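Local coordinates for protein beta-N-acetylhexosaminidase (Bacteroides fragilis, PDB 4PYS) that probably hydrolyses terminal beta-linked N-acetylhexosamine residues from glycans, as a glycosyl hydrolase of family 20, and binds a zinc ion through four cysteines, at residues G40-L45 with A94-F99; Y47-P52 with A214-T219; I176-K179 with F183-R186. One frame throughout, in Å; residues are numbered along the deposited sequence.

Contact 1. Residues G40-L45 with A94-F99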
loop_
_atom_site.group_PDB
_atom_site.type_symbol
_atom_site.label_atom_id
_atom_site.label_comp_id
_atom_site.label_asym_id
_atom_site.label_seq_id
_atom_site.Cartn_x
_atom_site.Cartn_y
_atom_site.Cartn_z
ATOM N N GLY A 40 -11.881 -21.644 -0.034
ATOM C CA GLY A 40 -12.106 -20.781 -1.183
ATOM C C GLY A 40 -11.369 -19.450 -1.224
ATOM O O GLY A 40 -11.027 -18.955 -2.300
ATOM N N SER A 41 -11.107 -18.862 -0.063
ATOM C CA SER A 41 -10.552 -17.512 -0.019
ATOM C C SER A 41 -9.039 -17.459 -0.241
ATOM O O SER A 41 -8.516 -16.467 -0.747
ATOM C CB SER A 41 -10.847 -16.884 1.328
ATOM O OG SER A 41 -10.017 -17.499 2.289
ATOM N N PHE A 42 -8.331 -18.513 0.163
ATOM C CA PHE A 42 -6.874 -18.520 0.045
ATOM C C PHE A 42 -6.362 -19.482 -1.014
ATOM O O PHE A 42 -5.196 -19.421 -1.411
ATOM C CB PHE A 42 -6.217 -18.817 1.399
ATOM C CG PHE A 42 -6.568 -20.161 1.976
ATOM C CD1 PHE A 42 -5.847 -21.292 1.623
ATOM C CD2 PHE A 42 -7.600 -20.287 2.894
ATOM C CE1 PHE A 42 -6.157 -22.525 2.157
ATOM C CE2 PHE A 42 -7.915 -21.514 3.434
ATOM C CZ PHE A 42 -7.189 -22.638 3.066
ATOM N N ILE A 43 -7.232 -20.361 -1.488
ATOM C CA ILE A 43 -6.776 -21.480 -2.296
ATOM C C ILE A 43 -6.312 -21.105 -3.712
ATOM O O ILE A 43 -5.467 -21.792 -4.285
ATOM C CB ILE A 43 -7.821 -22.613 -2.329
ATOM C CG1 ILE A 43 -7.124 -23.957 -2.525
ATOM C CG2 ILE A 43 -8.891 -22.350 -3.382
ATOM C CD1 ILE A 43 -6.034 -24.216 -1.490
ATOM N N ARG A 44 -6.851 -20.028 -4.278
ATOM C CA ARG A 44 -6.407 -19.596 -5.599
ATOM C C ARG A 44 -4.923 -19.204 -5.580
ATOM O O ARG A 44 -4.192 -19.451 -6.547
ATOM C CB ARG A 44 -7.275 -18.453 -6.126
ATOM C CG ARG A 44 -8.623 -18.918 -6.672
ATOM C CD ARG A 44 -9.382 -17.788 -7.354
ATOM N NE ARG A 44 -10.220 -17.047 -6.414
ATOM C CZ ARG A 44 -11.461 -17.401 -6.085
ATOM N NH1 ARG A 44 -12.003 -18.490 -6.617
ATOM N NH2 ARG A 44 -12.158 -16.671 -5.223
ATOM N N LEU A 45 -4.475 -18.626 -4.470
ATOM C CA LEU A 45 -3.062 -18.261 -4.330
ATOM C C LEU A 45 -2.185 -19.505 -4.231
ATOM O O LEU A 45 -1.093 -19.559 -4.805
ATOM C CB LEU A 45 -2.839 -17.357 -3.112
ATOM C CG LEU A 45 -1.420 -16.818 -2.909
ATOM C CD1 LEU A 45 -1.011 -15.920 -4.079
ATOM C CD2 LEU A 45 -1.298 -16.060 -1.587
ATOM N N ALA A 94 -5.741 -18.169 12.307
ATOM C CA ALA A 94 -6.986 -17.725 12.941
ATOM C C ALA A 94 -7.971 -17.161 11.926
ATOM O O ALA A 94 -9.170 -17.080 12.190
ATOM C CB ALA A 94 -6.706 -16.702 14.038
ATOM N N ASP A 95 -7.463 -16.767 10.766
ATOM C CA ASP A 95 -8.303 -16.143 9.742
ATOM C C ASP A 95 -7.690 -16.360 8.364
ATOM O O ASP A 95 -6.586 -16.890 8.247
ATOM C CB ASP A 95 -8.466 -14.642 10.033
ATOM C CG ASP A 95 -7.133 -13.956 10.341
ATOM O OD1 ASP A 95 -6.181 -14.123 9.561
ATOM O OD2 ASP A 95 -7.020 -13.276 11.382
ATOM N N ASP A 96 -8.388 -15.950 7.308
ATOM C CA ASP A 96 -7.871 -16.189 5.960
ATOM C C ASP A 96 -6.534 -15.504 5.691
ATOM O O ASP A 96 -5.708 -16.032 4.959
ATOM C CB ASP A 96 -8.893 -15.761 4.909
ATOM C CG ASP A 96 -10.119 -16.654 4.895
ATOM O OD1 ASP A 96 -10.009 -17.851 5.244
ATOM O OD2 ASP A 96 -11.190 -16.157 4.499
ATOM N N ALA A 97 -6.318 -14.325 6.270
ATOM C CA ALA A 97 -5.040 -13.625 6.097
ATOM C C ALA A 97 -3.874 -14.494 6.554
ATOM O O ALA A 97 -2.836 -14.576 5.887
ATOM C CB ALA A 97 -5.049 -12.312 6.854
ATOM N N GLY A 98 -4.045 -15.139 7.701
ATOM C CA GLY A 98 -3.031 -16.052 8.201
ATOM C C GLY A 98 -2.687 -17.154 7.220
ATOM O O GLY A 98 -1.519 -17.476 7.040
ATOM N N PHE A 99 -3.697 -17.733 6.568
ATOM C CA PHE A 99 -3.432 -18.791 5.594
ATOM C C PHE A 99 -2.656 -18.252 4.399
ATOM O O PHE A 99 -1.783 -18.920 3.850
ATOM C CB PHE A 99 -4.752 -19.407 5.106
ATOM C CG PHE A 99 -5.389 -20.360 6.087
ATOM C CD1 PHE A 99 -4.661 -21.414 6.645
ATOM C CD2 PHE A 99 -6.728 -20.215 6.441
ATOM C CE1 PHE A 99 -5.271 -22.311 7.542
ATOM C CE2 PHE A 99 -7.337 -21.092 7.348
ATOM C CZ PHE A 99 -6.600 -22.144 7.892
#

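Contact 2. Residues Y47-P52 with A214-T219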
loop_
_atom_site.group_PDB
_atom_site.type_symbol
_atom_site.label_atom_id
_atom_site.label_comp_id
_atom_site.label_asym_id
_atom_site.label_seq_id
_atom_site.Cartn_x
_atom_site.Cartn_y
_atom_site.Cartn_z
ATOM N N TYR A 47 -2.875 -22.474 -5.514
ATOM C CA TYR A 47 -2.827 -23.104 -6.835
ATOM C C TYR A 47 -1.867 -22.363 -7.766
ATOM O O TYR A 47 -1.200 -22.959 -8.611
ATOM C CB TYR A 47 -4.219 -23.153 -7.473
ATOM C CG TYR A 47 -5.219 -24.052 -6.772
ATOM C CD1 TYR A 47 -4.812 -25.197 -6.093
ATOM C CD2 TYR A 47 -6.578 -23.753 -6.796
ATOM C CE1 TYR A 47 -5.733 -26.012 -5.454
ATOM C CE2 TYR A 47 -7.500 -24.558 -6.165
ATOM C CZ TYR A 47 -7.073 -25.688 -5.496
ATOM O OH TYR A 47 -7.997 -26.488 -4.865
ATOM N N GLU A 48 -1.800 -21.052 -7.607
ATOM C CA GLU A 48 -0.961 -20.231 -8.464
ATOM C C GLU A 48 0.528 -20.325 -8.119
ATOM O O GLU A 48 1.383 -20.287 -9.010
ATOM C CB GLU A 48 -1.429 -18.776 -8.370
ATOM C CG GLU A 48 -0.673 -17.814 -9.265
ATOM C CD GLU A 48 -1.106 -16.376 -9.051
ATOM O OE1 GLU A 48 -2.325 -16.094 -9.122
ATOM O OE2 GLU A 48 -0.220 -15.534 -8.805
ATOM N N LYS A 49 0.842 -20.455 -6.834
ATOM C CA LYS A 49 2.223 -20.282 -6.379
ATOM C C LYS A 49 2.917 -21.581 -5.977
ATOM O O LYS A 49 4.147 -21.657 -5.996
ATOM C CB LYS A 49 2.287 -19.301 -5.207
ATOM C CG LYS A 49 1.753 -17.887 -5.490
ATOM C CD LYS A 49 2.490 -17.204 -6.644
ATOM C CE LYS A 49 2.196 -15.691 -6.660
ATOM N NZ LYS A 49 2.661 -15.036 -7.945
ATOM N N LEU A 50 2.136 -22.601 -5.623
ATOM C CA LEU A 50 2.707 -23.827 -5.053
ATOM C C LEU A 50 2.366 -25.107 -5.823
ATOM O O LEU A 50 3.256 -25.763 -6.370
ATOM C CB LEU A 50 2.303 -23.957 -3.578
ATOM C CG LEU A 50 2.947 -22.917 -2.657
ATOM C CD1 LEU A 50 2.277 -22.878 -1.297
ATOM C CD2 LEU A 50 4.426 -23.239 -2.517
ATOM N N VAL A 51 1.085 -25.468 -5.849
ATOM C CA VAL A 51 0.646 -26.707 -6.501
ATOM C C VAL A 51 -0.602 -26.429 -7.320
ATOM O O VAL A 51 -1.610 -25.989 -6.766
ATOM C CB VAL A 51 0.281 -27.793 -5.460
ATOM C CG1 VAL A 51 -0.154 -29.093 -6.154
ATOM C CG2 VAL A 51 1.439 -28.048 -4.517
ATOM N N PRO A 52 -0.551 -26.709 -8.633
ATOM C CA PRO A 52 -1.709 -26.502 -9.511
ATOM C C PRO A 52 -2.899 -27.330 -9.045
ATOM O O PRO A 52 -2.698 -28.457 -8.592
ATOM C CB PRO A 52 -1.233 -27.061 -10.860
ATOM C CG PRO A 52 0.255 -27.098 -10.781
ATOM C CD PRO A 52 0.572 -27.354 -9.343
ATOM N N ALA A 214 -7.907 -9.490 -3.375
ATOM C CA ALA A 214 -8.580 -10.261 -2.329
ATOM C C ALA A 214 -8.032 -11.685 -2.246
ATOM O O ALA A 214 -7.882 -12.229 -1.151
ATOM C CB ALA A 214 -10.092 -10.277 -2.560
ATOM N N ASP A 215 -7.717 -12.272 -3.402
ATOM C CA ASP A 215 -7.176 -13.630 -3.452
ATOM C C ASP A 215 -5.816 -13.730 -2.789
ATOM O O ASP A 215 -5.351 -14.826 -2.472
ATOM C CB ASP A 215 -7.064 -14.122 -4.897
ATOM C CG ASP A 215 -8.402 -14.482 -5.489
ATOM O OD1 ASP A 215 -9.327 -14.776 -4.703
ATOM O OD2 ASP A 215 -8.524 -14.472 -6.734
ATOM N N ARG A 216 -5.155 -12.598 -2.593
ATOM C CA ARG A 216 -3.857 -12.632 -1.930
ATOM C C ARG A 216 -3.790 -11.749 -0.682
ATOM O O ARG A 216 -2.723 -11.287 -0.280
ATOM C CB ARG A 216 -2.707 -12.381 -2.930
ATOM C CG ARG A 216 -2.806 -11.131 -3.771
ATOM C CD ARG A 216 -2.209 -11.355 -5.176
ATOM N NE ARG A 216 -3.129 -12.140 -5.999
ATOM C CZ ARG A 216 -2.762 -13.147 -6.783
ATOM N NH1 ARG A 216 -3.674 -13.812 -7.472
ATOM N NH2 ARG A 216 -1.490 -13.489 -6.878
ATOM N N GLY A 217 -4.944 -11.539 -0.050
ATOM C CA GLY A 217 -4.996 -10.907 1.258
ATOM C C GLY A 217 -4.741 -9.412 1.284
ATOM O O GLY A 217 -4.387 -8.856 2.327
ATOM N N ILE A 218 -4.925 -8.760 0.139
ATOM C CA ILE A 218 -4.638 -7.328 0.026
ATOM C C ILE A 218 -5.926 -6.524 -0.088
ATOM O O ILE A 218 -6.767 -6.826 -0.930
ATOM C CB ILE A 218 -3.768 -7.033 -1.213
ATOM C CG1 ILE A 218 -2.387 -7.674 -1.055
ATOM C CG2 ILE A 218 -3.625 -5.527 -1.416
ATOM C CD1 ILE A 218 -1.635 -7.201 0.190
ATOM N N THR A 219 -6.071 -5.509 0.762
ATOM C CA THR A 219 -7.185 -4.567 0.667
ATOM C C THR A 219 -6.701 -3.368 -0.137
ATOM O O THR A 219 -5.646 -2.809 0.156
ATOM C CB THR A 219 -7.626 -4.122 2.062
ATOM O OG1 THR A 219 -8.172 -5.253 2.763
ATOM C CG2 THR A 219 -8.677 -3.007 1.989
#

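Contact 3. Residues I176-K179 with F183-R186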
loop_
_atom_site.group_PDB
_atom_site.type_symbol
_atom_site.label_atom_id
_atom_site.label_comp_id
_atom_site.label_asym_id
_atom_site.label_seq_id
_atom_site.Cartn_x
_atom_site.Cartn_y
_atom_site.Cartn_z
ATOM N N ILE A 176 -9.441 7.119 -12.354
ATOM C CA ILE A 176 -10.491 6.233 -11.857
ATOM C C ILE A 176 -11.807 6.567 -12.551
ATOM O O ILE A 176 -12.278 7.704 -12.488
ATOM C CB ILE A 176 -10.595 6.244 -10.300
ATOM C CG1 ILE A 176 -11.714 5.314 -9.834
ATOM C CG2 ILE A 176 -10.782 7.651 -9.764
ATOM C CD1 ILE A 176 -11.405 3.857 -10.078
ATOM N N GLU A 177 -12.366 5.594 -13.266
ATOM C CA GLU A 177 -13.608 5.827 -14.003
ATOM C C GLU A 177 -14.783 6.050 -13.058
ATOM O O GLU A 177 -15.018 5.250 -12.143
ATOM C CB GLU A 177 -13.919 4.665 -14.958
ATOM C CG GLU A 177 -15.189 4.908 -15.775
ATOM C CD GLU A 177 -15.545 3.769 -16.715
ATOM O OE1 GLU A 177 -15.569 2.601 -16.276
ATOM O OE2 GLU A 177 -15.825 4.052 -17.896
ATOM N N ILE A 178 -15.508 7.143 -13.293
ATOM C CA ILE A 178 -16.712 7.488 -12.546
ATOM C C ILE A 178 -17.819 7.615 -13.584
ATOM O O ILE A 178 -17.781 8.522 -14.414
ATOM C CB ILE A 178 -16.568 8.841 -11.807
ATOM C CG1 ILE A 178 -15.345 8.843 -10.875
ATOM C CG2 ILE A 178 -17.844 9.162 -11.029
ATOM C CD1 ILE A 178 -15.319 7.706 -9.850
ATOM N N LYS A 179 -18.784 6.696 -13.555
ATOM C CA LYS A 179 -19.801 6.618 -14.602
ATOM C C LYS A 179 -20.645 7.886 -14.682
ATOM O O LYS A 179 -21.052 8.307 -15.770
ATOM C CB LYS A 179 -20.721 5.414 -14.371
ATOM C CG LYS A 179 -20.032 4.054 -14.427
ATOM C CD LYS A 179 -19.560 3.743 -15.828
ATOM C CE LYS A 179 -19.282 2.257 -16.001
ATOM N NZ LYS A 179 -18.864 1.955 -17.399
ATOM N N PHE A 183 -16.338 12.524 -18.180
ATOM C CA PHE A 183 -15.222 13.364 -18.603
ATOM C C PHE A 183 -14.012 13.266 -17.674
ATOM O O PHE A 183 -12.900 13.606 -18.075
ATOM C CB PHE A 183 -15.647 14.824 -18.735
ATOM C CG PHE A 183 -16.589 15.086 -19.893
ATOM C CD1 PHE A 183 -16.725 14.161 -20.921
ATOM C CD2 PHE A 183 -17.331 16.250 -19.942
ATOM C CE1 PHE A 183 -17.588 14.394 -21.989
ATOM C CE2 PHE A 183 -18.202 16.499 -21.011
ATOM C CZ PHE A 183 -18.328 15.567 -22.030
ATOM N N LEU A 184 -14.223 12.827 -16.435
ATOM C CA LEU A 184 -13.108 12.732 -15.490
ATOM C C LEU A 184 -12.006 11.849 -16.069
ATOM O O LEU A 184 -10.833 12.169 -15.941
ATOM C CB LEU A 184 -13.557 12.233 -14.111
ATOM C CG LEU A 184 -14.319 13.222 -13.223
ATOM C CD1 LEU A 184 -14.814 12.526 -11.968
ATOM C CD2 LEU A 184 -13.460 14.424 -12.875
ATOM N N THR A 185 -12.387 10.757 -16.729
ATOM C CA THR A 185 -11.400 9.889 -17.378
ATOM C C THR A 185 -11.231 10.204 -18.860
ATOM O O THR A 185 -10.110 10.240 -19.359
ATOM C CB THR A 185 -11.726 8.396 -17.217
ATOM O OG1 THR A 185 -13.124 8.175 -17.459
ATOM C CG2 THR A 185 -11.361 7.917 -15.814
ATOM N N ARG A 186 -12.338 10.441 -19.563
ATOM C CA ARG A 186 -12.264 10.664 -21.001
ATOM C C ARG A 186 -11.410 11.878 -21.353
ATOM O O ARG A 186 -10.760 11.911 -22.401
ATOM C CB ARG A 186 -13.670 10.782 -21.610
ATOM C CG ARG A 186 -14.396 9.448 -21.685
ATOM C CD ARG A 186 -15.901 9.612 -21.869
ATOM N NE ARG A 186 -16.244 10.305 -23.103
ATOM C CZ ARG A 186 -17.447 10.260 -23.667
ATOM N NH1 ARG A 186 -17.678 10.917 -24.791
ATOM N NH2 ARG A 186 -18.418 9.547 -23.110
HETATM O O HOH W 1 -14.866 9.109 -15.442
#

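Contact 1. Residues G40-L45 with A94-F99
Phe42 carries its CG between its own backbone N and carbonyl carbon (chi1 62°), and Phe99 places its CG beside the backbone N (chi1 -77°); together these settings bring the two rings against each other. The contact joins the chain entering helix 43-49 to the first turn of helix 96-109 in the small alpha/beta domain that comes before the catalytic barrel in family 20 hexosaminidases. The rings form an oblique aromatic pair, with centroids 4.6 Å apart and planes at 33°, a tilt that is neither a parallel stack nor a T-shape. Phe99 CB lies over one face of the Phe42 ring, 3.9 Å from its centroid, as a CH-pi contact. Phenylalanine suits both places, since each ring gives a broad apolar surface where the two segments meet. Phe42 also meets Trp69, Ile100 and Ile103, while Phe99 rests on Val91 and Ala93 of the neighbouring strand, so the pair belongs to the layer between helices and sheet. Asp96 OD1 lies at the edge of the Phe42 ring, 4.2 Å from CD2. Asp95 is the N-cap of helix 96-109, a role that suits a short carboxylate able to turn back on the first turn: Asp95 OD1 accepts from Gly98 N at 3.0 Å, met nearly in line with its C-O bond.

Contact 2. Residues Y47-P52 with A214-T219
The guanidinium of Arg216 presents its edge to the carboxylate of Glu48, whose CD lies in the guanidinium plane, while the aromatic ring of Tyr212 meets Arg216 in a cation-pi contact. Carboxylate and guanidinium are turned 29° from each other. The grip is end-on and double: Arg216 NH1 gives to Glu48 OE1 at 3.1 Å, and Arg216 NH2 gives to Glu48 OE2 at 3.1 Å, both nearly straight. Each oxygen is approached on its syn side, though from out of the carboxylate plane. Glu48 reaches across with an extended chain, its CG anti to the backbone N (chi1 -178°). Arg216 sits in the Schellman motif that ends helix 203-214, so the salt bridge ties the N-terminal domain to the catalytic domain; Gly217, whose positive phi suits glycine, bonds through its N to Ala214 O at 3.2 Å. Lys49 NZ binds Glu48 OE2 at 3.0 Å through the anti lone pair, so this oxygen takes two donors. Asp154 of helix 146-158 pairs with both Lys49 NZ and Arg216 NH2, which lie 4.6 Å apart, and its charge probably eases their approach. Arg216 NE gives to Tyr212 O, which further fixes the guanidinium.

Contact 3. Residues I176-K179 with F183-R186
Apolar packing comes first: Leu184 extends CD1 to Ile178 CG1, 3.9 Å away, with the two branched chains running at a slant to one another. Leu184 has CG beside its backbone N (chi1 -75°), a setting that leads the CD1 branch across to the extended residues 176-178. Both residues are buried, and their aliphatic branches suit an interior bordered by Val273 and Phe269 of helix 264-280 and by Ala233 and Ala236 of helix 231-236.

Thr185 makes the second kind of contact, methyl against backbone. Its CG2 lies 3.5 Å from Ile176 O and 3.6 Å from Glu177 CA, so the helix comes close to the main chain of the other segment. Threonine suits this place because the same beta carbon also bears a hydroxyl: chi1 of 44° sets OG1 between the backbone N and the carbonyl carbon, where it reaches a bridging water.

That one water links the two segments. It accepts from Ile178 N at 3.0 Å and is hydrogen-bonded to Thr185 OG1 at 2.8 Å, thereby bridging a main-chain N-H in the loop to a side chain on the helix. Within segment 176-179, Glu177 OE1 and Lys179 NZ form a long salt bridge of 3.5 Å, while the same oxygen accepts from Gln203 N at the start of helix 203-214; Ile176 O accepts from Trp174 NE1.

The loop after strand 173-174 thus doubles back on the short helix 183-186, a local packing within the catalytic beta/alpha barrel of family 20.

Reading from the N terminus, segment 40-45 opens contact 1, and 47-52, which takes in the end of helix 43-49 and the loop after it, opens contact 2. Contact 1 closes at 94-99, at the start of helix 96-109, after a loop that holds several strands of the N-terminal domain. Contact 2 closes only at 214-219, after the chain has entered the catalytic domain, so the two loops cross. They also touch: Arg44 NE forms a salt bridge with Asp215 OD1, making helix 43-49 a shared element between the domains. Contact 3 falls within the span of contact 2, folding the loop after strand 173-174 onto helix 183-186 in the catalytic domain, its centre about 30 Å from that of contact 2.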